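Local coordinates for protein ecto-NAD+ glycohydrolase (CD38 molecule) (Bos taurus, PDB 3GC6) that belongs to the ADP-ribosyl cyclase family as an ecto-enzyme of the CD38 type, with five disulfide bonds and a glycan attached to the chain, at residues R10-G15 / W137-R142. The protein carries 1 engineered substitution. Numbering follows the deposited sequence.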
ATOM      1  N   ARG A  10     -33.207 -10.470 -17.217  1.00  5.23           N
ATOM      2  CA  ARG A  10     -33.274 -11.431 -18.312  1.00  5.17           C
ATOM      3  C   ARG A  10     -32.278 -12.588 -18.232  1.00  5.12           C
ATOM      4  O   ARG A  10     -32.445 -13.605 -18.927  1.00  5.15           O
ATOM      5  CB  ARG A  10     -33.111 -10.714 -19.653  1.00  5.34           C
ATOM      6  CG  ARG A  10     -31.729 -10.135 -19.905  1.00  5.49           C
ATOM      7  CD  ARG A  10     -31.730  -9.227 -21.134  1.00  5.84           C
ATOM      8  NE  ARG A  10     -30.421  -8.636 -21.430  1.00  6.35           N
ATOM      9  CZ  ARG A  10     -29.949  -7.521 -20.862  1.00  6.73           C
ATOM     10  NH1 ARG A  10     -30.661  -6.863 -19.952  1.00  7.05           N
ATOM     11  NH2 ARG A  10     -28.763  -7.050 -21.209  1.00  7.06           N
ATOM     12  N   TRP A  11     -31.233 -12.430 -17.423  1.00  4.89           N
ATOM     13  CA  TRP A  11     -30.215 -13.453 -17.357  1.00  5.18           C
ATOM     14  C   TRP A  11     -30.568 -14.580 -16.391  1.00  5.40           C
ATOM     15  O   TRP A  11     -31.406 -14.420 -15.505  1.00  5.60           O
ATOM     16  CB  TRP A  11     -28.886 -12.818 -16.929  1.00  4.78           C
ATOM     17  CG  TRP A  11     -28.458 -11.680 -17.803  1.00  4.49           C
ATOM     18  CD1 TRP A  11     -28.300 -10.363 -17.428  1.00  4.62           C
ATOM     19  CD2 TRP A  11     -28.104 -11.747 -19.193  1.00  4.57           C
ATOM     20  NE1 TRP A  11     -27.855  -9.613 -18.502  1.00  4.97           N
ATOM     21  CE2 TRP A  11     -27.752 -10.435 -19.599  1.00  4.61           C
ATOM     22  CE3 TRP A  11     -28.040 -12.786 -20.128  1.00  4.93           C
ATOM     23  CZ2 TRP A  11     -27.341 -10.137 -20.909  1.00  4.52           C
ATOM     24  CZ3 TRP A  11     -27.652 -12.491 -21.429  1.00  5.55           C
ATOM     25  CH2 TRP A  11     -27.303 -11.173 -21.806  1.00  5.16           C
ATOM     26  N   HIS A  12     -29.880 -15.709 -16.542  1.00  5.51           N
ATOM     27  CA  HIS A  12     -30.117 -16.887 -15.694  1.00  5.85           C
ATOM     28  C   HIS A  12     -29.209 -16.970 -14.458  1.00  5.92           C
ATOM     29  O   HIS A  12     -29.431 -17.797 -13.561  1.00  6.34           O
ATOM     30  CB  HIS A  12     -29.949 -18.167 -16.515  1.00  5.84           C
ATOM     31  CG  HIS A  12     -30.989 -18.337 -17.577  1.00  6.81           C
ATOM     32  ND1 HIS A  12     -30.906 -17.724 -18.808  1.00  7.54           N
ATOM     33  CD2 HIS A  12     -32.150 -19.038 -17.581  1.00  7.79           C
ATOM     34  CE1 HIS A  12     -31.968 -18.041 -19.530  1.00  8.26           C
ATOM     35  NE2 HIS A  12     -32.738 -18.839 -18.809  1.00  8.80           N
ATOM     36  N   GLY A  13     -28.178 -16.128 -14.399  1.00  5.58           N
ATOM     37  CA  GLY A  13     -27.299 -16.156 -13.251  1.00  5.52           C
ATOM     38  C   GLY A  13     -27.648 -15.106 -12.206  1.00  5.19           C
ATOM     39  O   GLY A  13     -28.395 -14.162 -12.462  1.00  4.82           O
ATOM     40  N   ALA A  14     -27.125 -15.279 -11.004  1.00  5.33           N
ATOM     41  CA  ALA A  14     -27.377 -14.324  -9.954  1.00  5.22           C
ATOM     42  C   ALA A  14     -26.808 -12.929 -10.302  1.00  4.80           C
ATOM     43  O   ALA A  14     -25.800 -12.788 -11.015  1.00  4.92           O
ATOM     44  CB  ALA A  14     -26.765 -14.829  -8.641  1.00  5.67           C
ATOM     45  N   GLY A  15     -27.477 -11.903  -9.804  1.00  4.73           N
ATOM     46  CA  GLY A  15     -27.040 -10.550 -10.027  1.00  4.36           C
ATOM     47  C   GLY A  15     -25.728 -10.168  -9.372  1.00  4.36           C
ATOM     48  O   GLY A  15     -25.188 -10.899  -8.545  1.00  4.43           O
ATOM     49  N   TRP A 137     -22.774 -18.852 -17.443  1.00  5.85           N
ATOM     50  CA  TRP A 137     -21.839 -19.387 -18.422  1.00  6.17           C
ATOM     51  C   TRP A 137     -22.497 -20.463 -19.323  1.00  6.62           C
ATOM     52  O   TRP A 137     -22.268 -20.505 -20.540  1.00  6.53           O
ATOM     53  CB  TRP A 137     -20.636 -19.957 -17.656  1.00  6.46           C
ATOM     54  CG  TRP A 137     -19.567 -20.565 -18.465  1.00  7.94           C
ATOM     55  CD1 TRP A 137     -18.429 -19.954 -18.940  1.00  7.95           C
ATOM     56  CD2 TRP A 137     -19.479 -21.942 -18.851  1.00  8.87           C
ATOM     57  NE1 TRP A 137     -17.652 -20.874 -19.614  1.00  8.80           N
ATOM     58  CE2 TRP A 137     -18.279 -22.095 -19.581  1.00  9.25           C
ATOM     59  CE3 TRP A 137     -20.306 -23.056 -18.659  1.00  9.66           C
ATOM     60  CZ2 TRP A 137     -17.883 -23.321 -20.119  1.00  9.93           C
ATOM     61  CZ3 TRP A 137     -19.917 -24.274 -19.205  1.00 10.28           C
ATOM     62  CH2 TRP A 137     -18.715 -24.393 -19.927  1.00 10.56           C
ATOM     63  N   ARG A 138     -23.319 -21.315 -18.721  1.00  6.96           N
ATOM     64  CA  ARG A 138     -23.901 -22.434 -19.478  1.00  7.53           C
ATOM     65  C   ARG A 138     -25.177 -22.034 -20.213  1.00  7.43           C
ATOM     66  O   ARG A 138     -25.362 -22.394 -21.372  1.00  7.65           O
ATOM     67  CB  ARG A 138     -24.154 -23.632 -18.559  1.00  7.93           C
ATOM     68  CG  ARG A 138     -24.422 -24.967 -19.285  1.00  9.56           C
ATOM     69  CD  ARG A 138     -24.446 -26.153 -18.294  1.00 12.03           C
ATOM     70  NE  ARG A 138     -24.616 -27.430 -18.998  1.00 14.20           N
ATOM     71  CZ  ARG A 138     -24.797 -28.613 -18.409  1.00 14.89           C
ATOM     72  NH1 ARG A 138     -24.833 -28.711 -17.083  1.00 15.22           N
ATOM     73  NH2 ARG A 138     -24.941 -29.708 -19.154  1.00 14.88           N
ATOM     74  N   LYS A 139     -26.060 -21.307 -19.540  1.00  6.93           N
ATOM     75  CA  LYS A 139     -27.371 -20.973 -20.110  1.00  6.89           C
ATOM     76  C   LYS A 139     -27.397 -19.699 -20.950  1.00  6.66           C
ATOM     77  O   LYS A 139     -28.272 -19.541 -21.812  1.00  6.66           O
ATOM     78  CB  LYS A 139     -28.411 -20.831 -18.990  1.00  7.07           C
ATOM     79  CG  LYS A 139     -28.688 -22.139 -18.198  1.00  7.89           C
ATOM     80  CD  LYS A 139     -29.864 -21.929 -17.229  1.00  9.60           C
ATOM     81  CE  LYS A 139     -30.039 -23.103 -16.247  1.00 11.02           C
ATOM     82  NZ  LYS A 139     -29.146 -22.950 -15.069  1.00 12.35           N
ATOM     83  N   ASP A 140     -26.465 -18.779 -20.704  1.00  6.03           N
ATOM     84  CA  ASP A 140     -26.513 -17.503 -21.424  1.00  5.68           C
ATOM     85  C   ASP A 140     -25.356 -17.320 -22.384  1.00  5.49           C
ATOM     86  O   ASP A 140     -25.559 -17.222 -23.570  1.00  5.35           O
ATOM     87  CB  ASP A 140     -26.593 -16.315 -20.464  1.00  5.77           C
ATOM     88  CG  ASP A 140     -27.846 -16.329 -19.615  1.00  5.63           C
ATOM     89  OD1 ASP A 140     -28.966 -16.498 -20.180  1.00  5.82           O
ATOM     90  OD2 ASP A 140     -27.709 -16.211 -18.380  1.00  5.24           O
ATOM     91  N   CYS A 141     -24.135 -17.258 -21.861  1.00  4.98           N
ATOM     92  CA  CYS A 141     -22.969 -17.039 -22.711  1.00  5.23           C
ATOM     93  C   CYS A 141     -21.717 -17.339 -21.931  1.00  5.26           C
ATOM     94  O   CYS A 141     -21.616 -16.967 -20.775  1.00  5.33           O
ATOM     95  CB  CYS A 141     -22.924 -15.592 -23.233  1.00  5.29           C
ATOM     96  SG  CYS A 141     -22.810 -14.343 -21.942  1.00  5.65           S
ATOM     97  N   ARG A 142     -20.766 -18.013 -22.573  1.00  5.23           N
ATOM     98  CA  ARG A 142     -19.454 -18.213 -21.960  1.00  5.11           C
ATOM     99  C   ARG A 142     -18.630 -16.920 -21.873  1.00  5.19           C
ATOM    100  O   ARG A 142     -17.799 -16.766 -20.961  1.00  5.01           O
ATOM    101  CB  ARG A 142     -18.692 -19.306 -22.726  1.00  5.69           C
ATOM    102  CG  ARG A 142     -19.360 -20.643 -22.574  1.00  6.33           C
ATOM    103  CD  ARG A 142     -18.640 -21.766 -23.320  1.00  8.74           C
ATOM    104  NE  ARG A 142     -19.480 -22.964 -23.338  1.00 10.23           N
ATOM    105  CZ  ARG A 142     -19.016 -24.205 -23.464  1.00 11.67           C
ATOM    106  NH1 ARG A 142     -17.709 -24.421 -23.578  1.00 12.38           N
ATOM    107  NH2 ARG A 142     -19.859 -25.234 -23.453  1.00 11.99           N
TER
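With CG set beside the backbone N in both residues (chi1 -67° in His-12, -62° in Asp-140), the imidazole of His-12 stands beside its own backbone N, so that ND1 and the amide N-H both face the carboxylate of Asp-140. Asp-140 OD2 accepts the main-chain N-H of His-12 at 2.9 Å, in a nearly straight bond (166°), while OD1 takes the ring N-H from His-12 ND1 at 2.7 Å. Each oxygen uses its syn lone pair, so one carboxylate grips one residue at two points, a task that suits the short, forked side chain of aspartate and a histidine with its two N-H groups side by side. OD1 lies close to the imidazole plane, which, with Lys-139 over one face, helps to hold the ring's rotation. OD2 also accepts the backbone N of Asp-136, which ties the carboxylate to its own loop.

Trp-11 sets the edge of its broad indole against the carboxylate, CE3 lying 3.6 Å from Asp-140 CG. Over one face of the imidazole comes Lys-139, whose methylenes suit the place: CB makes a CH-pi contact 4.2 Å from the centroid of the His-12 ring, while NZ stays 6.6 Å from His-12 NE2.

At the surface, the contact joins the N-terminal segment, where it enters strand 13-14, to the loop before helix 145-159, which the Cys-61–Cys-141 disulfide also anchors. With a carboxylate at ND1, the imidazole is probably polarised and its protonated form stabilised.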